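Local structure of kinectin 1 (Kinesin receptor) (4MU6) at residues W44-V49 and D250-A255; L92-L97 and S195-H200. The protein is an effector of Legionella pneumophila whose N-terminal coiled-coil domain, the part described here, has no established function. All blocks are in the same frame, centred on the assembly; numbering follows the deposited sequence.

Interaction 1. Residues W44-V49 and D250-A255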
ATOM      1  N   TRP A  44       7.587 -20.809 -34.462  1.00 32.63           N
ATOM      2  CA  TRP A  44       6.151 -20.680 -34.228  1.00 41.47           C
ATOM      3  C   TRP A  44       5.751 -21.243 -32.866  1.00 38.02           C
ATOM      4  O   TRP A  44       4.916 -20.679 -32.169  1.00 37.40           O
ATOM      5  CB  TRP A  44       5.343 -21.372 -35.326  1.00 43.50           C
ATOM      6  CG  TRP A  44       3.855 -21.223 -35.127  1.00 45.16           C
ATOM      7  CD1 TRP A  44       3.024 -22.068 -34.435  1.00 44.56           C
ATOM      8  CD2 TRP A  44       3.031 -20.153 -35.606  1.00 47.34           C
ATOM      9  NE1 TRP A  44       1.734 -21.588 -34.467  1.00 47.17           N
ATOM     10  CE2 TRP A  44       1.711 -20.418 -35.181  1.00 44.80           C
ATOM     11  CE3 TRP A  44       3.283 -18.994 -36.350  1.00 54.65           C
ATOM     12  CZ2 TRP A  44       0.646 -19.573 -35.483  1.00 53.42           C
ATOM     13  CZ3 TRP A  44       2.219 -18.151 -36.650  1.00 58.31           C
ATOM     14  CH2 TRP A  44       0.919 -18.444 -36.212  1.00 53.36           C
ATOM     15  N   ILE A  45       6.345 -22.368 -32.499  1.00 37.14           N
ATOM     16  CA  ILE A  45       5.993 -23.040 -31.257  1.00 42.32           C
ATOM     17  C   ILE A  45       6.550 -22.302 -30.036  1.00 35.97           C
ATOM     18  O   ILE A  45       5.865 -22.134 -29.023  1.00 38.29           O
ATOM     19  CB  ILE A  45       6.479 -24.503 -31.265  1.00 41.40           C
ATOM     20  CG1 ILE A  45       5.855 -25.251 -32.447  1.00 39.21           C
ATOM     21  CG2 ILE A  45       6.126 -25.192 -29.959  1.00 36.14           C
ATOM     22  CD1 ILE A  45       6.438 -26.658 -32.698  1.00 31.47           C
ATOM     23  N   HIS A  46       7.795 -21.860 -30.132  1.00 31.33           N
ATOM     24  CA  HIS A  46       8.385 -21.122 -29.027  1.00 34.91           C
ATOM     25  C   HIS A  46       7.661 -19.798 -28.769  1.00 30.56           C
ATOM     26  O   HIS A  46       7.530 -19.381 -27.616  1.00 32.53           O
ATOM     27  CB  HIS A  46       9.876 -20.868 -29.226  1.00 40.38           C
ATOM     28  CG  HIS A  46      10.550 -20.385 -27.982  1.00 40.87           C
ATOM     29  ND1 HIS A  46      10.465 -21.069 -26.787  1.00 42.97           N
ATOM     30  CD2 HIS A  46      11.266 -19.267 -27.728  1.00 37.43           C
ATOM     31  CE1 HIS A  46      11.123 -20.403 -25.857  1.00 42.99           C
ATOM     32  NE2 HIS A  46      11.623 -19.309 -26.402  1.00 47.07           N
ATOM     33  N   SER A  47       7.188 -19.156 -29.838  1.00 33.23           N
ATOM     34  CA  SER A  47       6.313 -17.993 -29.718  1.00 39.85           C
ATOM     35  C   SER A  47       5.048 -18.314 -28.938  1.00 38.23           C
ATOM     36  O   SER A  47       4.718 -17.601 -27.991  1.00 36.34           O
ATOM     37  CB  SER A  47       5.936 -17.426 -31.087  1.00 44.65           C
ATOM     38  OG  SER A  47       7.021 -16.720 -31.655  1.00 48.89           O
ATOM     39  N   SER A  48       4.347 -19.387 -29.312  1.00 29.82           N
ATOM     40  CA  SER A  48       3.107 -19.713 -28.608  1.00 27.50           C
ATOM     41  C   SER A  48       3.316 -20.111 -27.128  1.00 28.88           C
ATOM     42  O   SER A  48       2.512 -19.729 -26.277  1.00 31.89           O
ATOM     43  CB  SER A  48       2.242 -20.727 -29.386  1.00 34.15           C
ATOM     44  OG  SER A  48       2.568 -22.073 -29.092  1.00 44.04           O
ATOM     45  N   VAL A  49       4.372 -20.867 -26.820  1.00 36.36           N
ATOM     46  CA  VAL A  49       4.717 -21.173 -25.426  1.00 29.96           C
ATOM     47  C   VAL A  49       5.038 -19.869 -24.676  1.00 32.35           C
ATOM     48  O   VAL A  49       4.576 -19.651 -23.558  1.00 32.34           O
ATOM     49  CB  VAL A  49       5.930 -22.104 -25.330  1.00 30.69           C
ATOM     50  CG1 VAL A  49       6.402 -22.247 -23.865  1.00 33.03           C
ATOM     51  CG2 VAL A  49       5.605 -23.460 -25.936  1.00 31.93           C
ATOM     52  N   ASP A 250      12.997 -17.357 -16.696  1.00 36.39           N
ATOM     53  CA  ASP A 250      13.663 -18.655 -16.536  1.00 44.29           C
ATOM     54  C   ASP A 250      12.871 -19.774 -17.206  1.00 38.49           C
ATOM     55  O   ASP A 250      13.443 -20.680 -17.807  1.00 38.44           O
ATOM     56  CB  ASP A 250      13.855 -18.996 -15.054  1.00 42.00           C
ATOM     57  CG  ASP A 250      14.909 -18.140 -14.386  1.00 54.35           C
ATOM     58  OD1 ASP A 250      15.657 -17.440 -15.102  1.00 57.07           O
ATOM     59  OD2 ASP A 250      14.995 -18.185 -13.138  1.00 50.37           O
ATOM     60  N   LEU A 251      11.552 -19.710 -17.066  1.00 37.81           N
ATOM     61  CA  LEU A 251      10.654 -20.681 -17.684  1.00 36.39           C
ATOM     62  C   LEU A 251      10.711 -20.601 -19.209  1.00 31.86           C
ATOM     63  O   LEU A 251      10.692 -21.622 -19.914  1.00 35.56           O
ATOM     64  CB  LEU A 251       9.228 -20.462 -17.179  1.00 37.53           C
ATOM     65  CG  LEU A 251       8.944 -21.098 -15.813  1.00 43.88           C
ATOM     66  CD1 LEU A 251       7.596 -20.650 -15.253  1.00 47.29           C
ATOM     67  CD2 LEU A 251       9.013 -22.625 -15.920  1.00 41.28           C
ATOM     68  N   ILE A 252      10.801 -19.383 -19.725  1.00 38.96           N
ATOM     69  CA  ILE A 252      10.964 -19.210 -21.153  1.00 40.72           C
ATOM     70  C   ILE A 252      12.292 -19.815 -21.621  1.00 40.55           C
ATOM     71  O   ILE A 252      12.334 -20.538 -22.620  1.00 35.64           O
ATOM     72  CB  ILE A 252      10.828 -17.740 -21.564  1.00 33.30           C
ATOM     73  CG1 ILE A 252       9.376 -17.288 -21.355  1.00 29.00           C
ATOM     74  CG2 ILE A 252      11.219 -17.552 -23.032  1.00 27.48           C
ATOM     75  CD1 ILE A 252       9.217 -15.808 -21.210  1.00 27.72           C
ATOM     76  N   GLN A 253      13.367 -19.540 -20.889  1.00 38.79           N
ATOM     77  CA  GLN A 253      14.662 -20.093 -21.243  1.00 46.54           C
ATOM     78  C   GLN A 253      14.656 -21.618 -21.182  1.00 39.07           C
ATOM     79  O   GLN A 253      15.233 -22.267 -22.036  1.00 35.46           O
ATOM     80  CB  GLN A 253      15.775 -19.522 -20.359  1.00 52.26           C
ATOM     81  CG  GLN A 253      17.156 -20.072 -20.684  1.00 57.93           C
ATOM     82  CD  GLN A 253      17.531 -19.889 -22.146  1.00 71.68           C
ATOM     83  OE1 GLN A 253      17.094 -18.938 -22.801  1.00 76.79           O
ATOM     84  NE2 GLN A 253      18.337 -20.807 -22.669  1.00 73.62           N
ATOM     85  N   GLU A 254      13.994 -22.180 -20.178  1.00 37.03           N
ATOM     86  CA  GLU A 254      13.869 -23.629 -20.061  1.00 36.43           C
ATOM     87  C   GLU A 254      13.134 -24.242 -21.256  1.00 42.52           C
ATOM     88  O   GLU A 254      13.615 -25.195 -21.893  1.00 52.02           O
ATOM     89  CB  GLU A 254      13.135 -23.996 -18.777  1.00 38.95           C
ATOM     90  CG  GLU A 254      13.632 -25.280 -18.142  1.00 56.27           C
ATOM     91  CD  GLU A 254      13.180 -25.437 -16.697  1.00 66.68           C
ATOM     92  OE1 GLU A 254      12.948 -24.405 -16.023  1.00 62.05           O
ATOM     93  OE2 GLU A 254      13.063 -26.598 -16.237  1.00 76.61           O
ATOM     94  N   ALA A 255      11.960 -23.698 -21.541  1.00 35.54           N
ATOM     95  CA  ALA A 255      11.144 -24.125 -22.660  1.00 33.99           C
ATOM     96  C   ALA A 255      11.918 -24.021 -23.964  1.00 38.76           C
ATOM     97  O   ALA A 255      11.752 -24.854 -24.851  1.00 35.86           O
ATOM     98  CB  ALA A 255       9.855 -23.284 -22.735  1.00 31.21           C
TER
HETATM   99  O   HOH W   1       9.577 -23.568 -26.373  1.00 49.77           O
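The imidazole of His46 reaches across to the backbone and side chain of Ile252. Its CE1 lies 3.5 Å from the carbonyl O of Ile252, which meets the ring at its edge and near its plane, while NE2 rests 3.8 Å from the CG2 methyl of the same residue. The two side chains cross at about a right angle. With CG anti to the backbone N (chi1 -167°), the histidine swings its ring over to the second helix, although its CB starts out alongside that helix. His46 ND1 is turned to a water, again at the ring edge and in plane, 2.7 Å from its oxygen. That water gives a weak hydrogen bond of 2.9 Å to Ala255 O, so His46 is linked to the opposite backbone through solvent. About one turn further along the first helix, the CG1 methyl of Val49 packs on the CB of Ala255 at 3.8 Å, and both residues are buried.

The segments are nearly antiparallel, at 155°, and their axes come no closer than 10.5 Å, a spacing that the imidazole and its water span. Helix 10-22 also packs here: Ile10 and Val14 touch Ala255, and His17 touches Val49. The contact thus joins the start of helix 43-105 to helix 227-273, with helix 10-22 packed against the same place. Its chemistry is mixed, a small apolar patch and one water bridge; the weak water bond to Ala255 O suggests that this polar link is a modest one.

Interaction 2. Residues L92-L97 and S195-H200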
ATOM      1  N   LEU A  92     -13.646  16.351  22.615  1.00 45.62           N
ATOM      2  CA  LEU A  92     -14.670  16.455  23.644  1.00 44.59           C
ATOM      3  C   LEU A  92     -14.070  16.982  24.940  1.00 49.33           C
ATOM      4  O   LEU A  92     -14.642  17.844  25.611  1.00 43.97           O
ATOM      5  CB  LEU A  92     -15.321  15.106  23.893  1.00 43.30           C
ATOM      6  CG  LEU A  92     -16.292  15.093  25.069  1.00 43.61           C
ATOM      7  CD1 LEU A  92     -17.490  15.961  24.768  1.00 40.38           C
ATOM      8  CD2 LEU A  92     -16.724  13.679  25.384  1.00 50.60           C
ATOM      9  N   LYS A  93     -12.905  16.449  25.277  1.00 44.03           N
ATOM     10  CA  LYS A  93     -12.175  16.873  26.456  1.00 43.61           C
ATOM     11  C   LYS A  93     -11.814  18.363  26.382  1.00 41.59           C
ATOM     12  O   LYS A  93     -12.005  19.105  27.353  1.00 42.05           O
ATOM     13  CB  LYS A  93     -10.920  16.011  26.602  1.00 42.11           C
ATOM     14  CG  LYS A  93     -10.093  16.289  27.831  1.00 55.18           C
ATOM     15  CD  LYS A  93      -8.868  15.361  27.879  1.00 65.61           C
ATOM     16  CE  LYS A  93      -9.259  13.885  27.770  1.00 67.42           C
ATOM     17  NZ  LYS A  93      -9.527  13.264  29.102  1.00 74.77           N
ATOM     18  N   ASP A  94     -11.308  18.797  25.229  1.00 35.60           N
ATOM     19  CA  ASP A  94     -10.939  20.196  25.034  1.00 34.03           C
ATOM     20  C   ASP A  94     -12.164  21.104  25.042  1.00 37.72           C
ATOM     21  O   ASP A  94     -12.105  22.230  25.533  1.00 33.59           O
ATOM     22  CB  ASP A  94     -10.118  20.384  23.751  1.00 38.18           C
ATOM     23  CG  ASP A  94      -8.633  20.038  23.946  1.00 53.54           C
ATOM     24  OD1 ASP A  94      -8.224  19.783  25.106  1.00 55.28           O
ATOM     25  OD2 ASP A  94      -7.874  20.023  22.946  1.00 46.94           O
ATOM     26  N   LYS A  95     -13.278  20.607  24.502  1.00 38.66           N
ATOM     27  CA  LYS A  95     -14.531  21.350  24.535  1.00 35.80           C
ATOM     28  C   LYS A  95     -14.924  21.692  25.980  1.00 36.03           C
ATOM     29  O   LYS A  95     -15.344  22.807  26.277  1.00 34.44           O
ATOM     30  CB  LYS A  95     -15.635  20.547  23.848  1.00 34.77           C
ATOM     31  CG  LYS A  95     -17.006  21.190  23.899  1.00 46.57           C
ATOM     32  CD  LYS A  95     -18.036  20.341  23.145  1.00 48.02           C
ATOM     33  CE  LYS A  95     -19.363  21.071  22.995  1.00 55.54           C
ATOM     34  NZ  LYS A  95     -20.094  21.173  24.288  1.00 57.10           N
ATOM     35  N   LYS A  96     -14.757  20.725  26.874  1.00 36.47           N
ATOM     36  CA  LYS A  96     -15.099  20.900  28.277  1.00 41.98           C
ATOM     37  C   LYS A  96     -14.099  21.822  28.968  1.00 39.99           C
ATOM     38  O   LYS A  96     -14.455  22.617  29.827  1.00 37.24           O
ATOM     39  CB  LYS A  96     -15.131  19.544  28.982  1.00 46.54           C
ATOM     40  CG  LYS A  96     -16.105  18.552  28.348  1.00 59.91           C
ATOM     41  CD  LYS A  96     -16.043  17.186  29.010  1.00 71.82           C
ATOM     42  CE  LYS A  96     -17.073  16.224  28.417  1.00 73.85           C
ATOM     43  NZ  LYS A  96     -17.089  14.918  29.137  1.00 71.82           N
ATOM     44  N   LEU A  97     -12.835  21.695  28.597  1.00 39.55           N
ATOM     45  CA  LEU A  97     -11.812  22.540  29.159  1.00 40.82           C
ATOM     46  C   LEU A  97     -12.021  23.984  28.718  1.00 37.65           C
ATOM     47  O   LEU A  97     -11.924  24.908  29.522  1.00 38.54           O
ATOM     48  CB  LEU A  97     -10.443  22.048  28.721  1.00 43.79           C
ATOM     49  CG  LEU A  97      -9.269  22.784  29.361  1.00 45.73           C
ATOM     50  CD1 LEU A  97      -9.323  22.675  30.887  1.00 43.27           C
ATOM     51  CD2 LEU A  97      -7.967  22.203  28.816  1.00 41.95           C
ATOM     52  N   SER A 195      -6.573  22.844  15.652  1.00 41.99           N
ATOM     53  CA  SER A 195      -6.080  22.965  14.286  1.00 37.00           C
ATOM     54  C   SER A 195      -5.468  21.676  13.786  1.00 36.30           C
ATOM     55  O   SER A 195      -5.603  21.325  12.609  1.00 36.83           O
ATOM     56  CB  SER A 195      -5.061  24.096  14.194  1.00 37.54           C
ATOM     57  OG  SER A 195      -5.721  25.346  14.347  1.00 54.35           O
ATOM     58  N   VAL A 196      -4.788  20.968  14.684  1.00 32.73           N
ATOM     59  CA  VAL A 196      -4.180  19.701  14.331  1.00 26.00           C
ATOM     60  C   VAL A 196      -5.271  18.676  14.002  1.00 35.54           C
ATOM     61  O   VAL A 196      -5.198  18.009  12.965  1.00 30.52           O
ATOM     62  CB  VAL A 196      -3.249  19.191  15.441  1.00 28.00           C
ATOM     63  CG1 VAL A 196      -2.945  17.722  15.262  1.00 35.56           C
ATOM     64  CG2 VAL A 196      -1.959  20.037  15.486  1.00 36.72           C
ATOM     65  N   ARG A 197      -6.272  18.557  14.874  1.00 31.07           N
ATOM     66  CA  ARG A 197      -7.391  17.644  14.618  1.00 38.70           C
ATOM     67  C   ARG A 197      -8.091  17.956  13.304  1.00 42.92           C
ATOM     68  O   ARG A 197      -8.562  17.056  12.617  1.00 35.33           O
ATOM     69  CB  ARG A 197      -8.411  17.661  15.765  1.00 33.05           C
ATOM     70  CG  ARG A 197      -7.890  16.996  17.037  1.00 40.09           C
ATOM     71  CD  ARG A 197      -8.980  16.855  18.093  1.00 36.64           C
ATOM     72  NE  ARG A 197      -9.572  18.139  18.461  1.00 44.75           N
ATOM     73  CZ  ARG A 197      -9.144  18.903  19.465  1.00 41.99           C
ATOM     74  NH1 ARG A 197      -8.119  18.510  20.206  1.00 38.39           N
ATOM     75  NH2 ARG A 197      -9.754  20.051  19.735  1.00 43.65           N
ATOM     76  N   SER A 198      -8.162  19.234  12.951  1.00 38.70           N
ATOM     77  CA  SER A 198      -8.827  19.618  11.711  1.00 36.32           C
ATOM     78  C   SER A 198      -8.019  19.136  10.496  1.00 37.48           C
ATOM     79  O   SER A 198      -8.588  18.681   9.491  1.00 36.23           O
ATOM     80  CB  SER A 198      -9.034  21.134  11.663  1.00 33.26           C
ATOM     81  OG  SER A 198      -9.618  21.512  10.430  1.00 47.87           O
ATOM     82  N   GLN A 199      -6.695  19.242  10.602  1.00 37.33           N
ATOM     83  CA  GLN A 199      -5.797  18.725   9.581  1.00 42.10           C
ATOM     84  C   GLN A 199      -5.895  17.210   9.468  1.00 36.62           C
ATOM     85  O   GLN A 199      -5.892  16.692   8.363  1.00 34.55           O
ATOM     86  CB  GLN A 199      -4.344  19.156   9.835  1.00 43.51           C
ATOM     87  CG  GLN A 199      -4.055  20.601   9.420  1.00 49.52           C
ATOM     88  CD  GLN A 199      -2.873  21.221  10.170  1.00 60.66           C
ATOM     89  OE1 GLN A 199      -1.861  20.561  10.419  1.00 62.72           O
ATOM     90  NE2 GLN A 199      -3.006  22.495  10.537  1.00 65.28           N
ATOM     91  N   HIS A 200      -5.985  16.500  10.595  1.00 35.06           N
ATOM     92  CA  HIS A 200      -6.053  15.031  10.548  1.00 35.07           C
ATOM     93  C   HIS A 200      -7.328  14.607   9.840  1.00 35.70           C
ATOM     94  O   HIS A 200      -7.348  13.599   9.130  1.00 33.70           O
ATOM     95  CB  HIS A 200      -6.043  14.399  11.946  1.00 37.47           C
ATOM     96  CG  HIS A 200      -4.708  14.425  12.628  1.00 45.87           C
ATOM     97  ND1 HIS A 200      -4.553  14.092  13.957  1.00 46.81           N
ATOM     98  CD2 HIS A 200      -3.472  14.736  12.171  1.00 49.71           C
ATOM     99  CE1 HIS A 200      -3.278  14.200  14.289  1.00 49.62           C
ATOM    100  NE2 HIS A 200      -2.603  14.594  13.225  1.00 48.65           N
TER
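Arg197 NH1 is held by two carboxylates, that of Asp94 across the contact and that of Glu90, one turn earlier on the same helix as Asp94. The bond to Asp94, part of a salt bridge, measures 3.1 Å from Arg197 NH1 to Asp94 OD2, with an N-H...O angle of 156°. It is not a flat, two-pronged pairing: carboxylate and guanidinium planes stand 60° apart, and the nitrogen comes to OD2 from above the carboxylate plane. OD2 itself lies at the guanidinium edge, slightly tilted from that group's plane. The second terminal nitrogen, Arg197 NH2, stays 3.7 Å from Asp94 OD2 and passes 4.0 Å from Asp94 CB, near the aspartate but without a second bond to it.

Both side chains set out toward the opposite helix. The aspartate is short, and the arginine spans most of the distance between backbones whose nearest CA atoms, those of Asp94 and Arg197, are 11.3 Å apart. A bend at its third torsion (chi3 -58°) turns the guanidinium at the end of the chain to present NH1 to the carboxylate.

For each charge the stronger partner lies nearby: Glu90 OE1 for Arg197, and Arg193 NH2, in a salt bridge to OD1, for Asp94. The pair thus sits in a small network of alternating charges between helix 43-105 and helix 158-217. Along the arginine, Asp87 and Ala91 of helix 43-105 also touch its side chain.

Segment 92-97 overlaps the end of a predicted coiled coil, and the two segments meet here through a single aspartate-arginine pair. Because NH1 and the carboxylate are both shared, the buried aspartate probably has its negative charge balanced by two arginines, and Arg197 is probably balanced likewise by Asp94 and Glu90.

Overall arrangement
From the N terminus, the chain passes through helices 10-22 and 29-38 before entering the long helix 43-105, which supplies the first segment of both contacts: 44-49 near its start and 92-97 toward its end. After helix 108-127, helix 158-217 brings back 195-200 and closes the loop of interaction 2. The next helix, 227-273, carries 250-255 and closes the wider loop of interaction 1, within which that of interaction 2 lies entirely. Their centres are 63 Å apart, on opposite sides of the chain's centre. Helix 43-105 is therefore the shared strut, joined to two successive helices at distant points of the elongated domain.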